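Local coordinates for putative fimbrium subunit Fim1C (Bacteroides uniformis, PDB 4K4K), which probably forms part of the tip of fimbriae, the filamentous surface appendages through which the bacterium adheres to surfaces and builds biofilms, at residues 39-42 / 47-50; 102-107 / 115-120; 142-147 / 165-170; 228-233 / 253-258. One frame throughout, in Å; residues are numbered along the deposited sequence.

Contact 1 (39-42 / 47-50); sequences GIYM and ATDG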
loop_
_atom_site.group_PDB
_atom_site.type_symbol
_atom_site.label_atom_id
_atom_site.label_comp_id
_atom_site.label_asym_id
_atom_site.label_seq_id
_atom_site.Cartn_x
_atom_site.Cartn_y
_atom_site.Cartn_z
ATOM N N GLY A 39 -13.709 1.790 1.233
ATOM C CA GLY A 39 -14.811 1.330 2.073
ATOM C C GLY A 39 -14.864 2.246 3.284
ATOM O O GLY A 39 -13.835 2.467 3.919
ATOM N N ILE A 40 -16.025 2.816 3.593
ATOM C CA ILE A 40 -16.181 3.719 4.749
ATOM C C ILE A 40 -17.113 3.101 5.744
ATOM O O ILE A 40 -18.141 2.496 5.359
ATOM C CB ILE A 40 -16.711 5.126 4.305
ATOM C CG1 ILE A 40 -15.823 5.741 3.172
ATOM C CG2 ILE A 40 -16.846 6.100 5.509
ATOM C CD1 ILE A 40 -16.233 7.182 2.683
ATOM N N TYR A 41 -16.810 3.336 7.027
ATOM C CA TYR A 41 -17.684 2.974 8.149
ATOM C C TYR A 41 -17.986 4.204 8.955
ATOM O O TYR A 41 -17.066 4.985 9.260
ATOM C CB TYR A 41 -17.022 1.955 9.098
ATOM C CG TYR A 41 -16.780 0.586 8.508
ATOM C CD1 TYR A 41 -15.802 0.390 7.533
ATOM C CD2 TYR A 41 -17.417 -0.539 9.029
ATOM C CE1 TYR A 41 -15.554 -0.878 6.999
ATOM C CE2 TYR A 41 -17.146 -1.820 8.538
ATOM C CZ TYR A 41 -16.209 -1.986 7.524
ATOM O OH TYR A 41 -15.953 -3.244 7.047
HETATM N N MSE A 42 -19.258 4.345 9.343
HETATM C CA MSE A 42 -19.666 5.360 10.315
HETATM C C MSE A 42 -19.867 4.608 11.626
HETATM O O MSE A 42 -20.619 3.635 11.656
HETATM C CB MSE A 42 -20.941 6.103 9.885
HETATM C CG MSE A 42 -21.416 7.070 10.953
HETATM SE SE MSE A 42 -22.850 8.236 10.256
HETATM C CE MSE A 42 -24.208 6.983 10.209
ATOM N N ALA A 47 -19.522 0.366 17.559
ATOM C CA ALA A 47 -20.599 -0.214 16.767
ATOM C C ALA A 47 -20.720 0.436 15.412
ATOM O O ALA A 47 -20.600 1.659 15.289
ATOM C CB ALA A 47 -21.922 -0.118 17.512
ATOM N N THR A 48 -20.972 -0.383 14.392
ATOM C CA THR A 48 -21.199 0.158 13.059
ATOM C C THR A 48 -22.634 0.688 12.982
ATOM O O THR A 48 -23.580 -0.023 13.359
ATOM C CB THR A 48 -20.922 -0.908 11.993
ATOM O OG1 THR A 48 -19.544 -1.290 12.064
ATOM C CG2 THR A 48 -21.228 -0.402 10.605
ATOM N N ASP A 49 -22.791 1.941 12.546
ATOM C CA ASP A 49 -24.110 2.550 12.431
ATOM C C ASP A 49 -24.619 2.252 11.043
ATOM O O ASP A 49 -24.030 2.749 10.065
ATOM C CB ASP A 49 -24.038 4.054 12.735
ATOM C CG ASP A 49 -25.393 4.753 12.855
ATOM O OD1 ASP A 49 -26.378 4.268 12.249
ATOM O OD2 ASP A 49 -25.449 5.813 13.487
ATOM N N GLY A 50 -25.643 1.378 10.953
ATOM C CA GLY A 50 -26.149 0.939 9.648
ATOM C C GLY A 50 -25.186 -0.046 8.993
ATOM O O GLY A 50 -24.419 -0.697 9.696
HETATM O O HOH W 1 -21.422 2.503 8.427
#

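Contact 2 (102-107 / 115-120); sequences YTVDVS and IDLMGA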
loop_
_atom_site.group_PDB
_atom_site.type_symbol
_atom_site.label_atom_id
_atom_site.label_comp_id
_atom_site.label_asym_id
_atom_site.label_seq_id
_atom_site.Cartn_x
_atom_site.Cartn_y
_atom_site.Cartn_z
ATOM N N TYR A 102 -9.595 -7.391 6.435
ATOM C CA TYR A 102 -8.983 -7.356 5.110
ATOM C C TYR A 102 -7.839 -8.368 5.117
ATOM O O TYR A 102 -6.949 -8.293 5.979
ATOM C CB TYR A 102 -8.486 -5.942 4.809
ATOM C CG TYR A 102 -7.915 -5.776 3.423
ATOM C CD1 TYR A 102 -6.628 -6.217 3.124
ATOM C CD2 TYR A 102 -8.646 -5.150 2.413
ATOM C CE1 TYR A 102 -6.079 -6.045 1.855
ATOM C CE2 TYR A 102 -8.098 -4.968 1.131
ATOM C CZ TYR A 102 -6.807 -5.412 0.865
ATOM O OH TYR A 102 -6.193 -5.224 -0.363
ATOM N N THR A 103 -7.879 -9.335 4.184
ATOM C CA THR A 103 -6.839 -10.375 4.087
ATOM C C THR A 103 -5.859 -9.947 3.001
ATOM O O THR A 103 -6.270 -9.656 1.881
ATOM C CB THR A 103 -7.454 -11.767 3.839
ATOM O OG1 THR A 103 -8.318 -11.688 2.706
ATOM C CG2 THR A 103 -8.261 -12.275 5.041
ATOM N N VAL A 104 -4.579 -9.809 3.370
ATOM C CA VAL A 104 -3.495 -9.384 2.493
ATOM C C VAL A 104 -2.828 -10.601 1.875
ATOM O O VAL A 104 -2.462 -11.515 2.612
ATOM C CB VAL A 104 -2.417 -8.552 3.288
ATOM C CG1 VAL A 104 -1.223 -8.182 2.419
ATOM C CG2 VAL A 104 -3.005 -7.298 3.947
ATOM N N ASP A 105 -2.562 -10.561 0.567
ATOM C CA ASP A 105 -1.768 -11.565 -0.137
ATOM C C ASP A 105 -0.861 -10.799 -1.110
ATOM O O ASP A 105 -1.368 -10.108 -1.983
ATOM C CB ASP A 105 -2.642 -12.631 -0.845
ATOM C CG ASP A 105 -1.863 -13.729 -1.565
ATOM O OD1 ASP A 105 -0.600 -13.683 -1.559
ATOM O OD2 ASP A 105 -2.507 -14.613 -2.162
ATOM N N VAL A 106 0.456 -10.790 -0.858
ATOM C CA VAL A 106 1.395 -10.034 -1.702
ATOM C C VAL A 106 2.134 -10.997 -2.677
ATOM O O VAL A 106 3.124 -10.570 -3.278
ATOM C CB VAL A 106 2.385 -9.133 -0.895
ATOM C CG1 VAL A 106 1.648 -7.990 -0.159
ATOM C CG2 VAL A 106 3.245 -9.957 0.071
ATOM N N SER A 107 1.643 -12.271 -2.852
ATOM C CA SER A 107 2.241 -13.245 -3.791
ATOM C C SER A 107 2.153 -12.750 -5.224
ATOM O O SER A 107 3.016 -13.080 -6.040
ATOM C CB SER A 107 1.550 -14.603 -3.694
ATOM O OG SER A 107 1.620 -15.153 -2.389
ATOM N N ILE A 115 -2.776 -4.402 -4.337
ATOM C CA ILE A 115 -2.296 -4.962 -3.065
ATOM C C ILE A 115 -1.817 -3.834 -2.120
ATOM O O ILE A 115 -1.340 -4.121 -1.031
ATOM C CB ILE A 115 -1.205 -6.055 -3.268
ATOM C CG1 ILE A 115 0.054 -5.481 -4.008
ATOM C CG2 ILE A 115 -1.798 -7.283 -3.967
ATOM C CD1 ILE A 115 1.329 -6.398 -3.964
ATOM N N ASP A 116 -1.928 -2.571 -2.540
ATOM C CA ASP A 116 -1.485 -1.443 -1.743
ATOM C C ASP A 116 -2.544 -1.106 -0.665
ATOM O O ASP A 116 -3.290 -0.142 -0.792
ATOM C CB ASP A 116 -1.197 -0.241 -2.656
ATOM C CG ASP A 116 -0.541 0.913 -1.948
ATOM O OD1 ASP A 116 -0.232 0.776 -0.724
ATOM O OD2 ASP A 116 -0.407 1.981 -2.571
ATOM N N LEU A 117 -2.563 -1.891 0.415
ATOM C CA LEU A 117 -3.527 -1.693 1.506
ATOM C C LEU A 117 -3.220 -0.384 2.238
ATOM O O LEU A 117 -2.076 -0.138 2.660
ATOM C CB LEU A 117 -3.436 -2.888 2.476
ATOM C CG LEU A 117 -4.230 -2.745 3.794
ATOM C CD1 LEU A 117 -5.755 -2.699 3.538
ATOM C CD2 LEU A 117 -3.799 -3.826 4.823
HETATM N N MSE A 118 -4.235 0.457 2.382
HETATM C CA MSE A 118 -4.114 1.718 3.113
HETATM C C MSE A 118 -5.278 1.845 4.077
HETATM O O MSE A 118 -6.385 1.378 3.773
HETATM C CB MSE A 118 -4.096 2.948 2.166
HETATM C CG MSE A 118 -3.005 2.871 1.080
HETATM SE SE MSE A 118 -2.871 4.573 0.162
HETATM C CE MSE A 118 -4.527 4.696 -0.667
ATOM N N GLY A 119 -5.027 2.497 5.201
ATOM C CA GLY A 119 -6.063 2.778 6.194
ATOM C C GLY A 119 -6.091 4.266 6.501
ATOM O O GLY A 119 -5.043 4.912 6.564
ATOM N N ALA A 120 -7.304 4.829 6.651
ATOM C CA ALA A 120 -7.454 6.248 7.010
ATOM C C ALA A 120 -7.493 6.362 8.526
ATOM O O ALA A 120 -8.206 5.592 9.154
ATOM C CB ALA A 120 -8.746 6.824 6.414
HETATM O O HOH W 2 -3.246 -5.979 0.103
#

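Contact 3 (142-147 / 165-170); sequences VKLDIT and VSISNQ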
loop_
_atom_site.group_PDB
_atom_site.type_symbol
_atom_site.label_atom_id
_atom_site.label_comp_id
_atom_site.label_asym_id
_atom_site.label_seq_id
_atom_site.Cartn_x
_atom_site.Cartn_y
_atom_site.Cartn_z
ATOM N N VAL A 142 4.839 -2.195 2.845
ATOM C CA VAL A 142 6.168 -1.613 2.605
ATOM C C VAL A 142 6.448 -1.566 1.106
ATOM O O VAL A 142 6.214 -2.548 0.410
ATOM C CB VAL A 142 7.221 -2.471 3.355
ATOM C CG1 VAL A 142 8.659 -2.038 3.015
ATOM C CG2 VAL A 142 6.980 -2.459 4.865
ATOM N N LYS A 143 6.960 -0.427 0.622
ATOM C CA LYS A 143 7.273 -0.272 -0.786
ATOM C C LYS A 143 8.774 -0.429 -1.015
ATOM O O LYS A 143 9.581 0.157 -0.288
ATOM C CB LYS A 143 6.800 1.109 -1.288
ATOM C CG LYS A 143 7.095 1.424 -2.775
ATOM C CD LYS A 143 6.201 0.644 -3.696
ATOM C CE LYS A 143 6.472 0.983 -5.150
ATOM N NZ LYS A 143 5.436 0.400 -6.039
ATOM N N LEU A 144 9.136 -1.211 -2.040
ATOM C CA LEU A 144 10.537 -1.341 -2.477
ATOM C C LEU A 144 10.653 -0.648 -3.822
ATOM O O LEU A 144 9.857 -0.929 -4.720
ATOM C CB LEU A 144 10.996 -2.806 -2.574
ATOM C CG LEU A 144 10.779 -3.692 -1.330
ATOM C CD1 LEU A 144 11.307 -5.101 -1.578
ATOM C CD2 LEU A 144 11.403 -3.074 -0.063
ATOM N N ASP A 145 11.628 0.265 -3.956
ATOM C CA ASP A 145 11.845 1.043 -5.169
ATOM C C ASP A 145 13.312 0.853 -5.536
ATOM O O ASP A 145 14.186 1.310 -4.811
ATOM C CB ASP A 145 11.473 2.519 -4.906
ATOM C CG ASP A 145 11.494 3.419 -6.134
ATOM O OD1 ASP A 145 12.490 3.375 -6.891
ATOM O OD2 ASP A 145 10.570 4.239 -6.283
ATOM N N ILE A 146 13.571 0.122 -6.614
ATOM C CA ILE A 146 14.934 -0.231 -6.998
ATOM C C ILE A 146 15.302 0.393 -8.333
ATOM O O ILE A 146 14.554 0.296 -9.310
ATOM C CB ILE A 146 15.048 -1.789 -7.005
ATOM C CG1 ILE A 146 14.850 -2.347 -5.567
ATOM C CG2 ILE A 146 16.362 -2.295 -7.649
ATOM C CD1 ILE A 146 14.451 -3.756 -5.470
ATOM N N THR A 147 16.489 1.024 -8.371
ATOM C CA THR A 147 17.041 1.580 -9.594
ATOM C C THR A 147 18.312 0.802 -9.876
ATOM O O THR A 147 19.148 0.659 -8.982
ATOM C CB THR A 147 17.284 3.091 -9.440
ATOM O OG1 THR A 147 16.069 3.696 -9.018
ATOM C CG2 THR A 147 17.741 3.748 -10.724
ATOM N N VAL A 165 14.473 -8.970 -11.101
ATOM C CA VAL A 165 14.758 -8.777 -9.683
ATOM C C VAL A 165 13.748 -9.558 -8.867
ATOM O O VAL A 165 12.545 -9.449 -9.121
ATOM C CB VAL A 165 14.732 -7.255 -9.287
ATOM C CG1 VAL A 165 15.219 -7.033 -7.844
ATOM C CG2 VAL A 165 15.542 -6.407 -10.260
ATOM N N SER A 166 14.221 -10.274 -7.851
ATOM C CA SER A 166 13.338 -10.955 -6.907
ATOM C C SER A 166 13.887 -10.783 -5.494
ATOM O O SER A 166 15.062 -10.442 -5.327
ATOM C CB SER A 166 13.177 -12.428 -7.279
ATOM O OG SER A 166 14.391 -13.127 -7.069
ATOM N N ILE A 167 13.039 -10.972 -4.483
ATOM C CA ILE A 167 13.442 -10.897 -3.074
ATOM C C ILE A 167 13.066 -12.227 -2.426
ATOM O O ILE A 167 11.974 -12.748 -2.670
ATOM C CB ILE A 167 12.863 -9.656 -2.332
ATOM C CG1 ILE A 167 13.458 -9.520 -0.906
ATOM C CG2 ILE A 167 11.312 -9.598 -2.350
ATOM C CD1 ILE A 167 13.083 -8.182 -0.137
ATOM N N SER A 168 13.982 -12.788 -1.631
ATOM C CA SER A 168 13.811 -14.095 -1.013
ATOM C C SER A 168 13.198 -14.044 0.385
ATOM O O SER A 168 13.169 -13.001 1.038
ATOM C CB SER A 168 15.166 -14.805 -0.923
ATOM O OG SER A 168 15.981 -14.160 0.046
ATOM N N ASN A 169 12.760 -15.227 0.833
ATOM C CA ASN A 169 12.236 -15.576 2.150
ATOM C C ASN A 169 11.228 -14.541 2.657
ATOM O O ASN A 169 11.368 -13.928 3.726
ATOM C CB ASN A 169 13.375 -15.808 3.125
ATOM C CG ASN A 169 14.302 -16.904 2.605
ATOM O OD1 ASN A 169 13.869 -17.995 2.199
ATOM N ND2 ASN A 169 15.570 -16.580 2.457
ATOM N N GLN A 170 10.201 -14.363 1.855
ATOM C CA GLN A 170 9.130 -13.439 2.189
ATOM C C GLN A 170 7.931 -14.136 2.757
ATOM O O GLN A 170 7.500 -15.159 2.214
ATOM C CB GLN A 170 8.661 -12.670 0.937
ATOM C CG GLN A 170 9.722 -11.787 0.300
ATOM C CD GLN A 170 10.192 -10.701 1.225
ATOM O OE1 GLN A 170 11.339 -10.706 1.693
ATOM N NE2 GLN A 170 9.305 -9.776 1.561
#

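Contact 4 (228-233 / 253-258); sequences QAFHWD and ITISKA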
loop_
_atom_site.group_PDB
_atom_site.type_symbol
_atom_site.label_atom_id
_atom_site.label_comp_id
_atom_site.label_asym_id
_atom_site.label_seq_id
_atom_site.Cartn_x
_atom_site.Cartn_y
_atom_site.Cartn_z
ATOM N N GLN A 228 23.559 -14.810 -15.692
ATOM C CA GLN A 228 24.239 -14.841 -14.396
ATOM C C GLN A 228 23.415 -14.123 -13.340
ATOM O O GLN A 228 22.830 -13.067 -13.618
ATOM C CB GLN A 228 25.640 -14.225 -14.470
ATOM C CG GLN A 228 26.538 -14.615 -13.294
ATOM C CD GLN A 228 27.965 -14.156 -13.457
ATOM O OE1 GLN A 228 28.333 -13.502 -14.440
ATOM N NE2 GLN A 228 28.807 -14.506 -12.496
ATOM N N ALA A 229 23.365 -14.719 -12.135
ATOM C CA ALA A 229 22.615 -14.174 -11.014
ATOM C C ALA A 229 23.537 -13.644 -9.924
ATOM O O ALA A 229 24.452 -14.340 -9.484
ATOM C CB ALA A 229 21.677 -15.225 -10.441
ATOM N N PHE A 230 23.298 -12.388 -9.522
ATOM C CA PHE A 230 23.972 -11.681 -8.431
ATOM C C PHE A 230 23.026 -11.647 -7.252
ATOM O O PHE A 230 21.829 -11.428 -7.464
ATOM C CB PHE A 230 24.325 -10.250 -8.842
ATOM C CG PHE A 230 25.296 -10.108 -9.979
ATOM C CD1 PHE A 230 26.656 -10.040 -9.742
ATOM C CD2 PHE A 230 24.845 -9.984 -11.285
ATOM C CE1 PHE A 230 27.555 -9.908 -10.795
ATOM C CE2 PHE A 230 25.746 -9.841 -12.338
ATOM C CZ PHE A 230 27.094 -9.794 -12.083
ATOM N N HIS A 231 23.540 -11.879 -6.031
ATOM C CA HIS A 231 22.746 -11.879 -4.798
ATOM C C HIS A 231 23.266 -10.824 -3.851
ATOM O O HIS A 231 24.483 -10.643 -3.736
ATOM C CB HIS A 231 22.761 -13.265 -4.129
ATOM C CG HIS A 231 22.484 -14.392 -5.084
ATOM N ND1 HIS A 231 21.189 -14.794 -5.371
ATOM C CD2 HIS A 231 23.345 -15.133 -5.826
ATOM C CE1 HIS A 231 21.303 -15.777 -6.253
ATOM N NE2 HIS A 231 22.578 -16.009 -6.569
ATOM N N TRP A 232 22.358 -10.104 -3.180
ATOM C CA TRP A 232 22.752 -9.068 -2.233
ATOM C C TRP A 232 21.875 -9.162 -0.992
ATOM O O TRP A 232 20.650 -9.243 -1.116
ATOM C CB TRP A 232 22.682 -7.679 -2.885
ATOM C CG TRP A 232 22.927 -6.551 -1.917
ATOM C CD1 TRP A 232 24.132 -6.103 -1.454
ATOM C CD2 TRP A 232 21.925 -5.770 -1.260
ATOM N NE1 TRP A 232 23.942 -5.081 -0.550
ATOM C CE2 TRP A 232 22.592 -4.860 -0.406
ATOM C CE3 TRP A 232 20.516 -5.752 -1.303
ATOM C CZ2 TRP A 232 21.901 -3.923 0.372
ATOM C CZ3 TRP A 232 19.836 -4.816 -0.542
ATOM C CH2 TRP A 232 20.522 -3.914 0.279
ATOM N N ASP A 233 22.503 -9.182 0.199
ATOM C CA ASP A 233 21.765 -9.312 1.456
ATOM C C ASP A 233 21.125 -7.988 1.874
ATOM O O ASP A 233 21.817 -6.994 2.138
ATOM C CB ASP A 233 22.659 -9.879 2.584
ATOM C CG ASP A 233 22.578 -11.401 2.718
ATOM O OD1 ASP A 233 21.452 -11.961 2.578
ATOM O OD2 ASP A 233 23.624 -12.029 3.006
ATOM N N ILE A 253 21.218 0.172 -7.199
ATOM C CA ILE A 253 22.079 -0.981 -7.406
ATOM C C ILE A 253 23.070 -0.692 -8.511
ATOM O O ILE A 253 22.656 -0.431 -9.639
ATOM C CB ILE A 253 21.217 -2.238 -7.764
ATOM C CG1 ILE A 253 19.891 -2.341 -6.950
ATOM C CG2 ILE A 253 22.042 -3.535 -7.802
ATOM C CD1 ILE A 253 19.984 -2.699 -5.543
ATOM N N THR A 254 24.366 -0.754 -8.203
ATOM C CA THR A 254 25.385 -0.607 -9.229
ATOM C C THR A 254 25.939 -2.000 -9.522
ATOM O O THR A 254 26.545 -2.629 -8.648
ATOM C CB THR A 254 26.484 0.403 -8.843
ATOM O OG1 THR A 254 25.873 1.652 -8.528
ATOM C CG2 THR A 254 27.489 0.607 -9.982
ATOM N N ILE A 255 25.788 -2.454 -10.761
ATOM C CA ILE A 255 26.246 -3.782 -11.128
ATOM C C ILE A 255 27.557 -3.722 -11.915
ATOM O O ILE A 255 27.694 -2.964 -12.887
ATOM C CB ILE A 255 25.148 -4.558 -11.900
ATOM C CG1 ILE A 255 23.810 -4.589 -11.093
ATOM C CG2 ILE A 255 25.630 -5.982 -12.290
ATOM C CD1 ILE A 255 22.631 -5.344 -11.810
ATOM N N SER A 256 28.514 -4.563 -11.491
ATOM C CA SER A 256 29.806 -4.740 -12.126
ATOM C C SER A 256 30.025 -6.247 -12.357
ATOM O O SER A 256 29.288 -7.049 -11.786
ATOM C CB SER A 256 30.899 -4.124 -11.252
ATOM O OG SER A 256 31.351 -5.010 -10.246
ATOM N N LYS A 257 30.999 -6.636 -13.176
ATOM C CA LYS A 257 31.299 -8.054 -13.380
ATOM C C LYS A 257 31.787 -8.679 -12.054
ATOM O O LYS A 257 31.510 -9.841 -11.786
ATOM C CB LYS A 257 32.343 -8.242 -14.481
ATOM C CG LYS A 257 31.762 -8.146 -15.885
ATOM C CD LYS A 257 32.852 -8.398 -16.935
ATOM C CE LYS A 257 32.298 -8.494 -18.338
ATOM N NZ LYS A 257 33.361 -8.883 -19.319
ATOM N N ALA A 258 32.453 -7.880 -11.207
ATOM C CA ALA A 258 32.970 -8.314 -9.921
ATOM C C ALA A 258 31.863 -8.467 -8.856
ATOM O O ALA A 258 32.099 -9.104 -7.832
ATOM C CB ALA A 258 34.018 -7.329 -9.436
#

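Contact 1 (39-42 / 47-50)
The turn end of the beta hairpin formed by strands 37-44 and 47-57 is closed here, where Met-42, a selenomethionine, faces Asp-49. Asp-49 N donates to Met-42 O at 2.9 Å in an almost straight bond (N-H...O 172°). In a regular antiparallel hydrogen-bonded pair, the return bond would run from Met-42 N to Asp-49 O. A water takes its place, accepting from Met-42 N at 3.0 Å and donating to Asp-49 O at 3.1 Å, so the two strands are splayed on this side while both backbone groups keep a partner through the water.

The two side chains lie alongside each other and point the same way, as expected of a pair. Met-42 leaves the backbone with CG anti to N (chi1 175°) and then bends at chi3 (73°), which carries CE to the carboxylate: it sits 3.7 Å from Asp-49 CG. A long, flexible chain suits this place, since it can bend its terminal methyl against a carboxylate whose OD2 is held in a salt bridge by Arg-84. Along the other face of the hairpin, Tyr-41 presents its ring edge to Thr-48, with CD2 3.8 Å from OG1 and 4.1 Å from CG2. Its hydroxyl reaches on to Asn-100 OD1, giving the buried phenol a polar partner. Further from the turn, Ile-40 is backbone-bonded to Arg-54 of the second strand, which a bulge or short loop breaks. This is an antiparallel beta hairpin whose hydrogen-bonded pair near the turn has one direct and one water-bridged bond, in the all-beta fimbrillin-like fold.

Contact 2 (102-107 / 115-120)
Leu-117, Ile-115 and Tyr-102 carry most of this contact, with Leu-117 laid on the tyrosine ring. Leu-117 CD1 stands over the centre of that ring, 3.6 Å from its centroid and only 9° off the normal, a CH-pi contact close to ideal. The tyrosine's CG is anti to the backbone N (chi1 -176°), which extends the ring along Leu-117, the two side chains running in opposite senses. Arg-93, outside the two segments, makes a cation-pi contact with the same ring. The second methyl of the leucine, CD2, meets Val-104 CG2 at 3.7 Å, and this valine methyl also lies at the ring's edge. A forked side chain suits the place because one branch covers the aromatic face while the other fills the angle beside it.

Ile-115 covers the end of the first segment. Its CG2 comes within 3.5 Å of Asp-105 O, and its CD1 touches Val-106 CG1 at 4.1 Å, the two side chains crossing nearly at right angles. Just there the chain is shaped by an Asx turn, in which Asp-105 OD1 accepts from Ser-107 N at 2.9 Å and also from Ser-107 OG. A water joins the phenol to the backbone, 3.1 Å from Tyr-102 OH and 2.9 Å from Ile-115 O, to which it donates, so the polar tip of an otherwise apolar contact is served.

The segments face each other without backbone pairing: strand 101-105 is bonded to strand 164-177, whereas strand 118-126 runs between strands 84-90 and 132-150. Tyr-176 of strand 164-177 touches Leu-117, and Leu-141 of strand 132-150 touches Val-104.

Contact 3 (142-147 / 165-170)
Flat groups play no part in the meeting of Leu-144 with Ile-167 and of Ile-146 with Val-165; there is neither ring face nor edge, and aliphatic branches alone do the touching. Phe-243, outside the two segments, touches both Leu-144 and Ile-167. Leu-144 CD1 meets Ile-167 CD1 at 3.8 Å, the side chains crossing nearly perpendicularly. With its CG1 anti to the backbone N (chi1 -173°), the isoleucine is extended, and it and the leucine cover roughly equal shares of the 10.0 Å between the CA atoms of Ile-167 and Leu-144. Two residues on along strand 132-150, and two back along strand 164-177, Ile-146 and Val-165 reach tip to tip, CD1 to CG1 at 4.1 Å, where a longer and a shorter chain together fill a CA-CA gap of 9.0 Å.

Such spacing is that of strands packed face to face, each giving alternate residues to a buried apolar layer. Strand 132-150 is bonded on its two sides to strands 202-207 and 247-256, and strand 164-177 pairs with 192-199 and 217-222. Leu-196 touches both isoleucines, and Ala-203 lies against Val-165, so strands 192-199 and 202-207 border the contact.

Contact 4 (228-233 / 253-258)
Phe-230 and Ile-255 face each other with their CA atoms 8.7 Å apart, too far for the backbones to pair, so only side chains and the end of strand 247-256 close the distance. Ile-255 CG2 lies over one face of the phenylalanine ring, displaced toward its rim: it is 4.2 Å from the centroid, 24° off the normal, and 3.9 Å from Phe-230 CE2. With CG2 anti to the backbone N, the beta-branched isoleucine turns this methyl to the ring.

The far end of the ring meets main chain instead. Ser-256 O approaches obliquely, 3.5 Å from Phe-230 CE1, and Lys-257 O lies near the ring plane at the edge, 4.1 Å from the same atom. The weakly positive edge hydrogens probably suit Lys-257 O. A large flat residue fits this place, since its face takes the isoleucine methyl while its far end reaches the main chain at residues 256-257. Val-222, Leu-225 and Val-260 add apolar cover, and Ser-256 OG bonds to Gly-259 O as the chain turns into strand 259-268. Strand 228-233, bonded to 217-222, thus packs face to face with strand 247-256 through side chains, consistent with the core of a beta-sandwich domain in the fimbrillin-like fold.

Contact 3 is wholly buried and contact 2 largely so, whereas contacts 1 and 4 lie toward opposite ends of the elongated chain, their centres about 50 Å apart, and are only partly buried. Contact 1 alone has a backbone hydrogen bond between its segments; the others rely on side chains, which in contacts 2 and 4 also touch backbone carbonyls. Waters bridge the segments of contacts 1 and 2. Aromatic rings take aliphatic methyls on a face in contacts 2 and 4, but contact 3 is purely aliphatic. Contacts 3 and 4 touch directly, Ile-146 CG2 lying 3.6 Å from Ile-253 CG1. Both strands of contact 2 border those of contact 3: 101-105 pairs with 164-177, and 118-126 with 132-150.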